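P800 reaction center core protein (Heliobacterium modesticaldum, PDB 5V8K) forms the core of a homodimeric photosynthetic reaction center, carrying bacteriochlorophyll g and g' pigments and cysteine ligands of a [4Fe-4S] cluster. Local coordinates at residues E247-I251 / F514-D518; K261-L265 / W456-D460. All blocks are in the same frame, centred on the assembly; numbering follows the deposited sequence.

Overall arrangement
Contacts distant in sequence can nest, the one that opens first closing last, and this chain gives a clear case. From the N terminus, helix 246-254 supplies the first half of contact 1, and helix 258-291, next in the chain, supplies the first half of contact 2. After 190 intervening residues the end of helix 449-459 returns to close contact 2; the turn following helix 502-513 then closes contact 1, whose loop spans 262 residues and encloses the other. Their centres lie about 18 Å apart and their nearest atoms about 5 Å, without touching. At the calcium site Asp460 of contact 2 meets Gln509 and Leu597, while contact 1 touches Met599 and Val600 at the C terminus.

Contact 1: E247-I251 / F514-D518; sequences ELKMI and FSRYD. With GBF (Bacteriochlorophyll g), chain B.
Two successive non-glycine residues, Tyr517 and Asp518, adopt left-handed helical backbone angles (phi/psi 58/35 and 56/29), and one carboxylate oxygen of a sequence-distant helix reaches their amides, the first directly and the second through water. Segment 247-251 is regular helix, with Ile251 N bonded to Glu247 O at 3.0 Å, so these two residues lie one turn apart and both direct their CA-to-CB bonds at the turn. Segment 514-518 belongs to the loop between helices 502-513 and 520-539, and the contact ties it to helix 246-254; Arg516 is extended (-108/147), and its CA lies 7.9 Å from the CA of Glu247, the nearest CA pair. Glu247, with chi1 and chi2 both t, reaches across so that its OE1 accepts a hydrogen bond from Tyr517 N at 2.8 Å, nearly linear at 168°. Water 1 donates to Glu247 OE1 (2.9 Å) and accepts from Asp518 N (3.0 Å). Water 2 donates to Glu247 OE1 (2.9 Å) while accepting from Arg516 NH1 (3.1 Å). Beneath this polar network, Ile251 (m, t) lays CG1 over one face of the Arg516 guanidinium, 3.8 Å from its NE, and brings CD1 to 3.8 Å from Tyr517 CZ. The Tyr517 ring (chi1 m) has the ester methyl CED of bacteriochlorophyll g over one face, 3.5 Å from Tyr517 CG, and its hydroxyl is hydrogen-bonded to Met599 O. Glu247 thus satisfies amides of a loop that lines a bacteriochlorophyll pocket, its charge meeting that of Arg516 through water and not by a direct salt bridge.

Contact 2: K261-L265 / W456-D460; sequences KQAIL and WFYID. With CA (calcium ion), chain C; GBF (Bacteriochlorophyll g), chain Y.
Two buried antiparallel helices, predicted to be transmembrane, join where the second ends at a calcium site, one carboxylate being shared by lysine and metal. Leu265 CA lies 7.1 Å from Trp456 CA, and Lys261 CA 7.5 Å from Asp460 CA. Trp456 (chi1 t) meets Lys261 O at its ring edge, CZ3 at 3.6 Å, while Leu265 (t, p) covers one ring face with CD2. Tyr458, out of reach of segment 261-265, packs on bacteriochlorophyll g, its CE2 3.5 Å from the pigment's O1A. Ile459 (m, t) places CD1 3.8 Å from both Ile264 CG2 and C4 of that pigment's tail. Asp460 leaves helical geometry (-83/13) and divides its carboxylate: OD1 forms a 2.8 Å salt bridge with Lys261 NZ (rotamer m, t, m, t), which is also hydrogen-bonded to Ser495 OG, whereas OD2 binds calcium at 2.4 Å and is hydrogen-bonded to Tyr505 OH. Water 3 spans Asp460 OD1 (2.6 Å) and the calcium ion (2.5 Å); Gln509 and Leu597 are further ligands. Helix 200-224 packs on Ile264 and helix 575-599 on Trp456.

Contact 1: E247-I251 / F514-D518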
ATOM      1  N   GLU A 247      27.274 -18.665  -9.623  1.00 53.08           N
ATOM      2  CA  GLU A 247      25.955 -18.441  -9.024  1.00 52.30           C
ATOM      3  C   GLU A 247      24.856 -18.321 -10.074  1.00 50.16           C
ATOM      4  O   GLU A 247      23.732 -18.788  -9.853  1.00 49.15           O
ATOM      5  CB  GLU A 247      25.944 -17.203  -8.120  1.00 52.89           C
ATOM      6  CG  GLU A 247      24.579 -17.040  -7.395  1.00 57.04           C
ATOM      7  CD  GLU A 247      24.608 -16.107  -6.197  1.00 60.04           C
ATOM      8  OE1 GLU A 247      23.661 -16.164  -5.388  1.00 56.10           O
ATOM      9  OE2 GLU A 247      25.577 -15.318  -6.059  1.00 66.09           O
ATOM     10  N   LEU A 248      25.138 -17.661 -11.194  1.00 43.52           N
ATOM     11  CA  LEU A 248      24.162 -17.607 -12.272  1.00 42.66           C
ATOM     12  C   LEU A 248      23.796 -19.016 -12.708  1.00 47.78           C
ATOM     13  O   LEU A 248      22.623 -19.346 -12.866  1.00 48.19           O
ATOM     14  CB  LEU A 248      24.711 -16.808 -13.453  1.00 44.68           C
ATOM     15  CG  LEU A 248      23.889 -16.837 -14.729  1.00 44.69           C
ATOM     16  CD1 LEU A 248      22.481 -16.266 -14.554  1.00 42.11           C
ATOM     17  CD2 LEU A 248      24.582 -16.050 -15.719  1.00 42.59           C
ATOM     18  N   LYS A 249      24.796 -19.875 -12.841  1.00 45.31           N
ATOM     19  CA  LYS A 249      24.568 -21.257 -13.227  1.00 47.47           C
ATOM     20  C   LYS A 249      23.710 -21.992 -12.203  1.00 47.99           C
ATOM     21  O   LYS A 249      22.778 -22.699 -12.576  1.00 45.85           O
ATOM     22  CB  LYS A 249      25.911 -21.976 -13.401  1.00 47.79           C
ATOM     23  CG  LYS A 249      25.858 -23.136 -14.327  1.00 54.49           C
ATOM     24  CD  LYS A 249      27.248 -23.739 -14.532  1.00 61.03           C
ATOM     25  CE  LYS A 249      27.249 -24.793 -15.652  1.00 69.74           C
ATOM     26  NZ  LYS A 249      25.949 -25.571 -15.755  1.00 71.29           N
ATOM     27  N   MET A 250      24.009 -21.834 -10.915  1.00 46.79           N
ATOM     28  CA  MET A 250      23.221 -22.509  -9.896  1.00 51.47           C
ATOM     29  C   MET A 250      21.749 -22.061  -9.960  1.00 51.66           C
ATOM     30  O   MET A 250      20.838 -22.888  -9.853  1.00 50.86           O
ATOM     31  CB  MET A 250      23.835 -22.246  -8.514  1.00 55.58           C
ATOM     32  CG  MET A 250      25.045 -23.117  -8.221  1.00 68.73           C
ATOM     33  SD  MET A 250      25.812 -22.882  -6.578  1.00 78.73           S
ATOM     34  CE  MET A 250      26.916 -21.469  -6.832  1.00 79.01           C
ATOM     35  N   ILE A 251      21.503 -20.771 -10.221  1.00 46.34           N
ATOM     36  CA  ILE A 251      20.136 -20.256 -10.275  1.00 46.93           C
ATOM     37  C   ILE A 251      19.422 -20.790 -11.512  1.00 47.09           C
ATOM     38  O   ILE A 251      18.289 -21.287 -11.436  1.00 49.21           O
ATOM     39  CB  ILE A 251      20.147 -18.721 -10.238  1.00 46.21           C
ATOM     40  CG1 ILE A 251      20.621 -18.230  -8.868  1.00 44.41           C
ATOM     41  CG2 ILE A 251      18.778 -18.150 -10.526  1.00 46.82           C
ATOM     42  CD1 ILE A 251      20.970 -16.775  -8.815  1.00 41.44           C
ATOM     43  N   PHE A 514      16.739 -14.380   0.222  1.00 35.82           N
ATOM     44  CA  PHE A 514      17.710 -14.253   1.299  1.00 38.56           C
ATOM     45  C   PHE A 514      19.037 -14.932   0.954  1.00 39.94           C
ATOM     46  O   PHE A 514      20.070 -14.590   1.550  1.00 37.59           O
ATOM     47  CB  PHE A 514      17.167 -14.836   2.628  1.00 35.38           C
ATOM     48  CG  PHE A 514      16.237 -13.924   3.337  1.00 37.47           C
ATOM     49  CD1 PHE A 514      16.733 -12.928   4.175  1.00 37.08           C
ATOM     50  CD2 PHE A 514      14.863 -14.005   3.125  1.00 36.98           C
ATOM     51  CE1 PHE A 514      15.872 -12.014   4.789  1.00 37.60           C
ATOM     52  CE2 PHE A 514      13.973 -13.110   3.750  1.00 32.73           C
ATOM     53  CZ  PHE A 514      14.470 -12.125   4.590  1.00 34.17           C
ATOM     54  N   SER A 515      19.036 -15.881   0.017  1.00 43.98           N
ATOM     55  CA  SER A 515      20.210 -16.711  -0.196  1.00 48.74           C
ATOM     56  C   SER A 515      20.798 -16.632  -1.611  1.00 50.22           C
ATOM     57  O   SER A 515      21.711 -17.388  -1.906  1.00 52.58           O
ATOM     58  CB  SER A 515      19.883 -18.174   0.164  1.00 48.97           C
ATOM     59  OG  SER A 515      19.033 -18.732  -0.796  1.00 58.92           O
ATOM     60  N   ARG A 516      20.291 -15.770  -2.495  1.00 41.42           N
ATOM     61  CA  ARG A 516      20.938 -15.425  -3.757  1.00 42.00           C
ATOM     62  C   ARG A 516      21.504 -14.000  -3.704  1.00 41.10           C
ATOM     63  O   ARG A 516      20.924 -13.100  -3.081  1.00 38.03           O
ATOM     64  CB  ARG A 516      19.962 -15.486  -4.942  1.00 42.26           C
ATOM     65  CG  ARG A 516      19.045 -16.675  -4.975  1.00 43.34           C
ATOM     66  CD  ARG A 516      19.859 -17.946  -5.200  1.00 48.23           C
ATOM     67  NE  ARG A 516      18.973 -19.055  -5.593  1.00 55.20           N
ATOM     68  CZ  ARG A 516      19.402 -20.298  -5.844  1.00 60.45           C
ATOM     69  NH1 ARG A 516      20.694 -20.623  -5.710  1.00 59.18           N
ATOM     70  NH2 ARG A 516      18.531 -21.219  -6.230  1.00 60.39           N
ATOM     71  N   TYR A 517      22.631 -13.797  -4.398  1.00 37.68           N
ATOM     72  CA  TYR A 517      23.235 -12.456  -4.541  1.00 39.97           C
ATOM     73  C   TYR A 517      23.533 -11.862  -3.175  1.00 38.19           C
ATOM     74  O   TYR A 517      23.345 -10.663  -2.949  1.00 38.72           O
ATOM     75  CB  TYR A 517      22.341 -11.480  -5.325  1.00 37.76           C
ATOM     76  CG  TYR A 517      21.727 -12.004  -6.600  1.00 39.06           C
ATOM     77  CD1 TYR A 517      22.491 -12.127  -7.757  1.00 36.56           C
ATOM     78  CD2 TYR A 517      20.384 -12.344  -6.661  1.00 36.26           C
ATOM     79  CE1 TYR A 517      21.940 -12.594  -8.924  1.00 36.53           C
ATOM     80  CE2 TYR A 517      19.821 -12.800  -7.812  1.00 35.63           C
ATOM     81  CZ  TYR A 517      20.604 -12.945  -8.949  1.00 38.54           C
ATOM     82  OH  TYR A 517      20.030 -13.393 -10.120  1.00 36.68           O
ATOM     83  N   ASP A 518      23.920 -12.732  -2.245  1.00 38.81           N
ATOM     84  CA  ASP A 518      24.216 -12.349  -0.869  1.00 44.51           C
ATOM     85  C   ASP A 518      23.035 -11.627  -0.222  1.00 43.69           C
ATOM     86  O   ASP A 518      23.232 -10.731   0.600  1.00 42.89           O
ATOM     87  CB  ASP A 518      25.475 -11.469  -0.798  1.00 44.83           C
ATOM     88  CG  ASP A 518      26.728 -12.157  -1.372  1.00 51.64           C
ATOM     89  OD1 ASP A 518      26.870 -13.384  -1.144  1.00 52.17           O
ATOM     90  OD2 ASP A 518      27.564 -11.456  -2.039  1.00 51.02           O
TER
HETATM   91 MG   GBF B1026      20.772  -2.498  -5.582  1.00 40.16          MG
HETATM   92  CHA GBF B1026      21.066  -4.606  -8.428  1.00 35.49           C
HETATM   93  CHB GBF B1026      24.027  -2.447  -5.411  1.00 32.22           C
HETATM   94  CHC GBF B1026      20.348   0.159  -3.413  1.00 29.64           C
HETATM   95  CHD GBF B1026      17.302  -2.255  -6.391  1.00 27.97           C
HETATM   96  NA  GBF B1026      22.215  -3.352  -6.658  1.00 39.10           N
HETATM   97  C1A GBF B1026      22.286  -4.170  -7.731  1.00 35.93           C
HETATM   98  C2A GBF B1026      23.648  -4.638  -8.261  1.00 38.79           C
HETATM   99  C3A GBF B1026      24.420  -4.269  -7.017  1.00 33.93           C
HETATM  100  C4A GBF B1026      23.501  -3.286  -6.319  1.00 35.76           C
HETATM  101  CMA GBF B1026      24.536  -5.482  -6.114  1.00 32.75           C
HETATM  102  CAA GBF B1026      24.076  -3.966  -9.561  1.00 33.85           C
HETATM  103  CBA GBF B1026      24.048  -2.443  -9.490  1.00 33.81           C
HETATM  104  CGA GBF B1026      22.696  -1.905  -9.921  1.00 41.56           C
HETATM  105  O1A GBF B1026      21.986  -2.481 -10.735  1.00 38.15           O
HETATM  106  O2A GBF B1026      22.187  -0.700  -9.379  1.00 50.66           O
HETATM  107  NB  GBF B1026      22.072  -1.282  -4.592  1.00 34.17           N
HETATM  108  C1B GBF B1026      23.393  -1.436  -4.556  1.00 37.84           C
HETATM  109  C2B GBF B1026      23.959  -0.487  -3.708  1.00 36.86           C
HETATM  110  C3B GBF B1026      22.900   0.253  -3.199  1.00 33.20           C
HETATM  111  C4B GBF B1026      21.733  -0.317  -3.725  1.00 35.29           C
HETATM  112  CMB GBF B1026      25.452  -0.269  -3.479  1.00 35.07           C
HETATM  113  CAB GBF B1026      22.931   1.364  -2.226  1.00 42.35           C
HETATM  114  CBB GBF B1026      23.952   2.077  -1.853  1.00 51.21           C
HETATM  115  NC  GBF B1026      19.155  -1.362  -5.007  1.00 38.78           N
HETATM  116  C1C GBF B1026      19.171  -0.351  -4.139  1.00 34.84           C
HETATM  117  C2C GBF B1026      17.966   0.456  -3.765  1.00 34.90           C
HETATM  118  C3C GBF B1026      17.177  -0.346  -4.727  1.00 35.67           C
HETATM  119  C4C GBF B1026      17.858  -1.357  -5.381  1.00 32.79           C
HETATM  120  CMC GBF B1026      17.605   0.117  -2.326  1.00 33.50           C
HETATM  121  CAC GBF B1026      15.748  -0.069  -4.992  1.00 43.32           C
HETATM  122  CBC GBF B1026      15.020   1.066  -4.304  1.00 39.64           C
HETATM  123  ND  GBF B1026      19.498  -3.089  -6.997  1.00 34.49           N
HETATM  124  C1D GBF B1026      18.184  -3.100  -7.197  1.00 34.80           C
HETATM  125  C2D GBF B1026      17.499  -4.007  -8.312  1.00 32.47           C
HETATM  126  C3D GBF B1026      18.751  -4.505  -8.655  1.00 31.44           C
HETATM  127  C4D GBF B1026      19.883  -4.020  -7.941  1.00 37.03           C
HETATM  128  CMD GBF B1026      16.112  -4.225  -8.763  1.00 31.16           C
HETATM  129  CAD GBF B1026      19.263  -5.474  -9.640  1.00 36.82           C
HETATM  130  OBD GBF B1026      18.686  -6.213 -10.511  1.00 35.40           O
HETATM  131  CBD GBF B1026      20.777  -5.438  -9.607  1.00 38.20           C
HETATM  132  CGD GBF B1026      21.293  -6.817  -9.391  1.00 37.11           C
HETATM  133  O1D GBF B1026      21.685  -7.509 -10.305  1.00 37.58           O
HETATM  134  O2D GBF B1026      21.261  -7.342  -8.050  1.00 32.80           O
HETATM  135  CED GBF B1026      21.473  -8.711  -7.764  1.00 36.43           C
HETATM  136  C1  GBF B1026      21.117  -0.075 -10.141  1.00 58.42           C
HETATM  137  C2  GBF B1026      21.701   0.797 -11.267  1.00 59.87           C
HETATM  138  C3  GBF B1026      21.381   0.693 -12.581  1.00 58.22           C
HETATM  139  C4  GBF B1026      20.392  -0.349 -13.016  1.00 53.18           C
HETATM  140  C5  GBF B1026      22.065   1.641 -13.556  1.00 66.31           C
HETATM  141  C6  GBF B1026      22.268   1.032 -14.941  1.00 66.78           C
HETATM  142  C7  GBF B1026      22.743   2.062 -15.939  1.00 71.97           C
HETATM  143  C8  GBF B1026      22.669   1.756 -17.261  1.00 76.24           C
HETATM  144  C9  GBF B1026      22.154   0.399 -17.674  1.00 70.69           C
HETATM  145  C10 GBF B1026      23.112   2.694 -18.380  1.00 77.47           C
HETATM  146  C11 GBF B1026      23.302   4.124 -17.908  1.00 75.01           C
HETATM  147  C12 GBF B1026      23.257   5.105 -19.067  1.00 74.37           C
HETATM  148  C13 GBF B1026      24.349   5.649 -19.626  1.00 68.52           C
HETATM  149  C14 GBF B1026      25.711   5.289 -19.136  1.00 55.46           C
HETATM  150  C15 GBF B1026      24.200   6.636 -20.763  1.00 67.90           C
HETATM  151  O   HOH W   1      24.669 -15.604  -2.721  1.00 52.70           O
HETATM  152  O   HOH W   2      23.105 -18.895  -4.715  1.00 71.13           O

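Contact 2: K261-L265 / W456-D460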
ATOM      1  N   LYS A 261      13.014 -14.569 -18.884  1.00 34.91           N
ATOM      2  CA  LYS A 261      11.907 -13.907 -18.207  1.00 38.25           C
ATOM      3  C   LYS A 261      12.265 -12.504 -17.733  1.00 36.91           C
ATOM      4  O   LYS A 261      11.368 -11.661 -17.640  1.00 37.35           O
ATOM      5  CB  LYS A 261      11.402 -14.783 -17.067  1.00 33.32           C
ATOM      6  CG  LYS A 261      10.721 -15.987 -17.606  1.00 34.11           C
ATOM      7  CD  LYS A 261      10.230 -16.923 -16.542  1.00 36.34           C
ATOM      8  CE  LYS A 261      11.339 -17.633 -15.891  1.00 35.47           C
ATOM      9  NZ  LYS A 261      10.872 -18.528 -14.817  1.00 37.33           N
ATOM     10  N   GLN A 262      13.546 -12.206 -17.490  1.00 39.39           N
ATOM     11  CA  GLN A 262      13.932 -10.816 -17.233  1.00 36.72           C
ATOM     12  C   GLN A 262      13.734  -9.961 -18.480  1.00 38.35           C
ATOM     13  O   GLN A 262      13.188  -8.851 -18.404  1.00 35.96           O
ATOM     14  CB  GLN A 262      15.378 -10.728 -16.759  1.00 36.08           C
ATOM     15  CG  GLN A 262      15.575 -11.172 -15.325  1.00 35.02           C
ATOM     16  CD  GLN A 262      17.050 -11.434 -14.963  1.00 35.57           C
ATOM     17  OE1 GLN A 262      17.956 -10.784 -15.473  1.00 35.78           O
ATOM     18  NE2 GLN A 262      17.274 -12.358 -14.058  1.00 36.90           N
ATOM     19  N   ALA A 263      14.115 -10.481 -19.642  1.00 33.52           N
ATOM     20  CA  ALA A 263      13.896  -9.752 -20.882  1.00 35.66           C
ATOM     21  C   ALA A 263      12.411  -9.564 -21.155  1.00 36.55           C
ATOM     22  O   ALA A 263      11.981  -8.516 -21.653  1.00 36.41           O
ATOM     23  CB  ALA A 263      14.531 -10.488 -22.041  1.00 35.38           C
ATOM     24  N   ILE A 264      11.621 -10.585 -20.855  1.00 36.09           N
ATOM     25  CA  ILE A 264      10.179 -10.534 -21.068  1.00 37.52           C
ATOM     26  C   ILE A 264       9.562  -9.450 -20.199  1.00 36.38           C
ATOM     27  O   ILE A 264       8.756  -8.641 -20.663  1.00 37.60           O
ATOM     28  CB  ILE A 264       9.557 -11.912 -20.781  1.00 38.24           C
ATOM     29  CG1 ILE A 264       9.878 -12.848 -21.933  1.00 36.93           C
ATOM     30  CG2 ILE A 264       8.028 -11.803 -20.582  1.00 37.81           C
ATOM     31  CD1 ILE A 264       9.521 -14.265 -21.667  1.00 36.13           C
ATOM     32  N   LEU A 265       9.933  -9.418 -18.927  1.00 34.30           N
ATOM     33  CA  LEU A 265       9.367  -8.431 -18.038  1.00 36.68           C
ATOM     34  C   LEU A 265       9.732  -7.035 -18.496  1.00 35.50           C
ATOM     35  O   LEU A 265       8.875  -6.149 -18.507  1.00 35.81           O
ATOM     36  CB  LEU A 265       9.798  -8.689 -16.602  1.00 32.40           C
ATOM     37  CG  LEU A 265       9.223  -7.720 -15.559  1.00 35.29           C
ATOM     38  CD1 LEU A 265       7.645  -7.704 -15.540  1.00 35.22           C
ATOM     39  CD2 LEU A 265       9.761  -8.061 -14.214  1.00 32.92           C
ATOM     40  N   TRP A 456       2.883 -11.420 -15.186  1.00 35.60           N
ATOM     41  CA  TRP A 456       4.142 -11.861 -14.600  1.00 31.68           C
ATOM     42  C   TRP A 456       3.956 -13.125 -13.767  1.00 31.74           C
ATOM     43  O   TRP A 456       4.717 -14.098 -13.912  1.00 33.70           O
ATOM     44  CB  TRP A 456       4.775 -10.746 -13.753  1.00 33.03           C
ATOM     45  CG  TRP A 456       5.958 -11.341 -13.018  1.00 35.75           C
ATOM     46  CD1 TRP A 456       6.009 -11.644 -11.708  1.00 35.19           C
ATOM     47  CD2 TRP A 456       7.192 -11.803 -13.590  1.00 31.57           C
ATOM     48  NE1 TRP A 456       7.201 -12.273 -11.406  1.00 34.13           N
ATOM     49  CE2 TRP A 456       7.946 -12.381 -12.549  1.00 35.05           C
ATOM     50  CE3 TRP A 456       7.724 -11.802 -14.877  1.00 34.49           C
ATOM     51  CZ2 TRP A 456       9.232 -12.938 -12.757  1.00 34.51           C
ATOM     52  CZ3 TRP A 456       8.998 -12.357 -15.090  1.00 32.88           C
ATOM     53  CH2 TRP A 456       9.733 -12.905 -14.034  1.00 34.83           C
ATOM     54  N   PHE A 457       2.962 -13.133 -12.877  1.00 34.46           N
ATOM     55  CA  PHE A 457       2.712 -14.318 -12.069  1.00 33.36           C
ATOM     56  C   PHE A 457       2.477 -15.534 -12.955  1.00 37.67           C
ATOM     57  O   PHE A 457       3.033 -16.603 -12.696  1.00 36.68           O
ATOM     58  CB  PHE A 457       1.549 -14.083 -11.112  1.00 34.23           C
ATOM     59  CG  PHE A 457       1.834 -13.042 -10.042  1.00 36.13           C
ATOM     60  CD1 PHE A 457       3.036 -13.024  -9.350  1.00 33.79           C
ATOM     61  CD2 PHE A 457       0.900 -12.050  -9.764  1.00 30.74           C
ATOM     62  CE1 PHE A 457       3.274 -12.034  -8.380  1.00 31.46           C
ATOM     63  CE2 PHE A 457       1.123 -11.114  -8.816  1.00 33.42           C
ATOM     64  CZ  PHE A 457       2.308 -11.083  -8.131  1.00 32.56           C
ATOM     65  N   TYR A 458       1.748 -15.372 -14.059  1.00 31.92           N
ATOM     66  CA  TYR A 458       1.550 -16.503 -14.959  1.00 34.26           C
ATOM     67  C   TYR A 458       2.872 -16.957 -15.576  1.00 36.45           C
ATOM     68  O   TYR A 458       3.201 -18.154 -15.580  1.00 35.63           O
ATOM     69  CB  TYR A 458       0.544 -16.143 -16.044  1.00 32.19           C
ATOM     70  CG  TYR A 458       0.393 -17.230 -17.059  1.00 34.11           C
ATOM     71  CD1 TYR A 458      -0.416 -18.321 -16.810  1.00 33.71           C
ATOM     72  CD2 TYR A 458       1.044 -17.173 -18.268  1.00 33.76           C
ATOM     73  CE1 TYR A 458      -0.542 -19.351 -17.724  1.00 37.01           C
ATOM     74  CE2 TYR A 458       0.907 -18.188 -19.201  1.00 36.14           C
ATOM     75  CZ  TYR A 458       0.131 -19.292 -18.911  1.00 37.53           C
ATOM     76  OH  TYR A 458      -0.019 -20.335 -19.828  1.00 39.77           O
ATOM     77  N   ILE A 459       3.630 -16.008 -16.125  1.00 33.76           N
ATOM     78  CA  ILE A 459       4.838 -16.339 -16.873  1.00 36.04           C
ATOM     79  C   ILE A 459       5.867 -17.008 -15.963  1.00 37.84           C
ATOM     80  O   ILE A 459       6.597 -17.899 -16.386  1.00 35.01           O
ATOM     81  CB  ILE A 459       5.375 -15.059 -17.548  1.00 36.28           C
ATOM     82  CG1 ILE A 459       4.547 -14.760 -18.801  1.00 33.82           C
ATOM     83  CG2 ILE A 459       6.879 -15.162 -17.879  1.00 35.18           C
ATOM     84  CD1 ILE A 459       4.769 -13.352 -19.341  1.00 34.90           C
ATOM     85  N   ASP A 460       5.930 -16.604 -14.711  1.00 31.75           N
ATOM     86  CA  ASP A 460       6.857 -17.210 -13.782  1.00 32.56           C
ATOM     87  C   ASP A 460       6.337 -18.511 -13.174  1.00 34.72           C
ATOM     88  O   ASP A 460       6.920 -18.965 -12.195  1.00 33.93           O
ATOM     89  CB  ASP A 460       7.203 -16.259 -12.642  1.00 30.77           C
ATOM     90  CG  ASP A 460       8.701 -16.319 -12.269  1.00 33.64           C
ATOM     91  OD1 ASP A 460       9.529 -16.679 -13.117  1.00 34.89           O
ATOM     92  OD2 ASP A 460       9.024 -16.028 -11.107  1.00 32.11           O
TER
HETATM   93 CA    CA C1032      11.261 -15.977 -10.172  1.00 39.49          CA
HETATM   94 MG   GBF Y1023      -1.838 -17.376 -26.055  1.00 45.49          MG
HETATM   95  CHA GBF Y1023       0.484 -19.748 -27.120  1.00 43.81           C
HETATM   96  CHB GBF Y1023      -1.002 -18.118 -22.913  1.00 40.13           C
HETATM   97  CHC GBF Y1023      -3.625 -14.554 -25.223  1.00 38.79           C
HETATM   98  CHD GBF Y1023      -1.869 -16.250 -29.484  1.00 50.45           C
HETATM   99  NA  GBF Y1023      -0.570 -18.662 -25.209  1.00 40.40           N
HETATM  100  C1A GBF Y1023       0.136 -19.700 -25.669  1.00 43.16           C
HETATM  101  C2A GBF Y1023       1.046 -20.405 -24.693  1.00 42.64           C
HETATM  102  C3A GBF Y1023       0.247 -20.117 -23.441  1.00 39.71           C
HETATM  103  C4A GBF Y1023      -0.469 -18.889 -23.881  1.00 39.33           C
HETATM  104  CMA GBF Y1023      -0.753 -21.256 -23.162  1.00 38.48           C
HETATM  105  CAA GBF Y1023       2.522 -20.000 -24.559  1.00 41.02           C
HETATM  106  CBA GBF Y1023       2.715 -18.493 -24.609  1.00 40.26           C
HETATM  107  CGA GBF Y1023       2.436 -17.805 -23.289  1.00 42.99           C
HETATM  108  O1A GBF Y1023       2.625 -18.324 -22.207  1.00 40.90           O
HETATM  109  O2A GBF Y1023       2.072 -16.410 -23.314  1.00 41.58           O
HETATM  110  NB  GBF Y1023      -2.222 -16.456 -24.295  1.00 40.04           N
HETATM  111  C1B GBF Y1023      -1.868 -16.928 -23.091  1.00 38.28           C
HETATM  112  C2B GBF Y1023      -2.400 -16.072 -22.130  1.00 41.08           C
HETATM  113  C3B GBF Y1023      -3.121 -15.090 -22.779  1.00 40.59           C
HETATM  114  C4B GBF Y1023      -3.028 -15.376 -24.145  1.00 42.35           C
HETATM  115  CMB GBF Y1023      -2.227 -16.162 -20.634  1.00 37.59           C
HETATM  116  CAB GBF Y1023      -3.786 -14.034 -21.993  1.00 45.98           C
HETATM  117  CBB GBF Y1023      -4.373 -12.944 -22.371  1.00 48.05           C
HETATM  118  NC  GBF Y1023      -2.556 -15.797 -27.120  1.00 47.97           N
HETATM  119  C1C GBF Y1023      -3.286 -14.785 -26.643  1.00 45.40           C
HETATM  120  C2C GBF Y1023      -3.887 -13.698 -27.455  1.00 54.76           C
HETATM  121  C3C GBF Y1023      -3.274 -14.315 -28.646  1.00 52.38           C
HETATM  122  C4C GBF Y1023      -2.556 -15.486 -28.435  1.00 49.99           C
HETATM  123  CMC GBF Y1023      -5.417 -13.828 -27.359  1.00 57.14           C
HETATM  124  CAC GBF Y1023      -3.403 -13.763 -30.017  1.00 56.65           C
HETATM  125  CBC GBF Y1023      -4.165 -12.504 -30.301  1.00 60.35           C
HETATM  126  ND  GBF Y1023      -1.015 -17.768 -27.856  1.00 47.56           N
HETATM  127  C1D GBF Y1023      -1.025 -17.390 -29.121  1.00 46.97           C
HETATM  128  C2D GBF Y1023      -0.159 -18.133 -30.265  1.00 50.19           C
HETATM  129  C3D GBF Y1023       0.321 -18.983 -29.291  1.00 44.15           C
HETATM  130  C4D GBF Y1023      -0.116 -18.811 -27.957  1.00 42.51           C
HETATM  131  CMD GBF Y1023       0.085 -18.023 -31.737  1.00 49.26           C
HETATM  132  CAD GBF Y1023       1.083 -20.242 -29.338  1.00 44.47           C
HETATM  133  OBD GBF Y1023       1.949 -20.705 -30.149  1.00 44.28           O
HETATM  134  CBD GBF Y1023       1.261 -20.707 -27.929  1.00 42.67           C
HETATM  135  CGD GBF Y1023       0.710 -22.089 -27.796  1.00 46.15           C
HETATM  136  O1D GBF Y1023      -0.484 -22.303 -27.545  1.00 47.34           O
HETATM  137  O2D GBF Y1023       1.608 -23.177 -28.029  1.00 50.71           O
HETATM  138  CED GBF Y1023       1.048 -24.482 -27.954  1.00 48.42           C
HETATM  139  C1  GBF Y1023       1.802 -15.718 -22.097  1.00 35.75           C
HETATM  140  C2  GBF Y1023       1.833 -14.253 -22.390  1.00 36.44           C
HETATM  141  C3  GBF Y1023       1.512 -13.358 -21.455  1.00 43.14           C
HETATM  142  C4  GBF Y1023       1.068 -13.818 -20.108  1.00 40.53           C
HETATM  143  C5  GBF Y1023       1.579 -11.885 -21.775  1.00 39.88           C
HETATM  144  C6  GBF Y1023       0.146 -11.334 -21.919  1.00 43.00           C
HETATM  145  C7  GBF Y1023       0.155  -9.828 -22.136  1.00 46.80           C
HETATM  146  C8  GBF Y1023      -0.687  -9.210 -22.997  1.00 49.16           C
HETATM  147  C9  GBF Y1023      -1.721  -9.975 -23.790  1.00 42.23           C
HETATM  148  C10 GBF Y1023      -0.697  -7.711 -23.172  1.00 52.07           C
HETATM  149  C11 GBF Y1023       0.632  -7.059 -23.305  1.00 44.20           C
HETATM  150  C12 GBF Y1023       0.513  -5.637 -23.816  1.00 43.08           C
HETATM  151  C13 GBF Y1023       1.599  -4.939 -24.197  1.00 43.36           C
HETATM  152  C14 GBF Y1023       1.424  -3.541 -24.700  1.00 41.71           C
HETATM  153  C15 GBF Y1023       2.995  -5.529 -24.122  1.00 37.60           C
HETATM  154  O   HOH W   3      11.942 -16.012 -12.595  1.00 32.45           O
HETATM  155  O   HOH W   4      11.053 -18.301 -10.473  1.00 35.86           O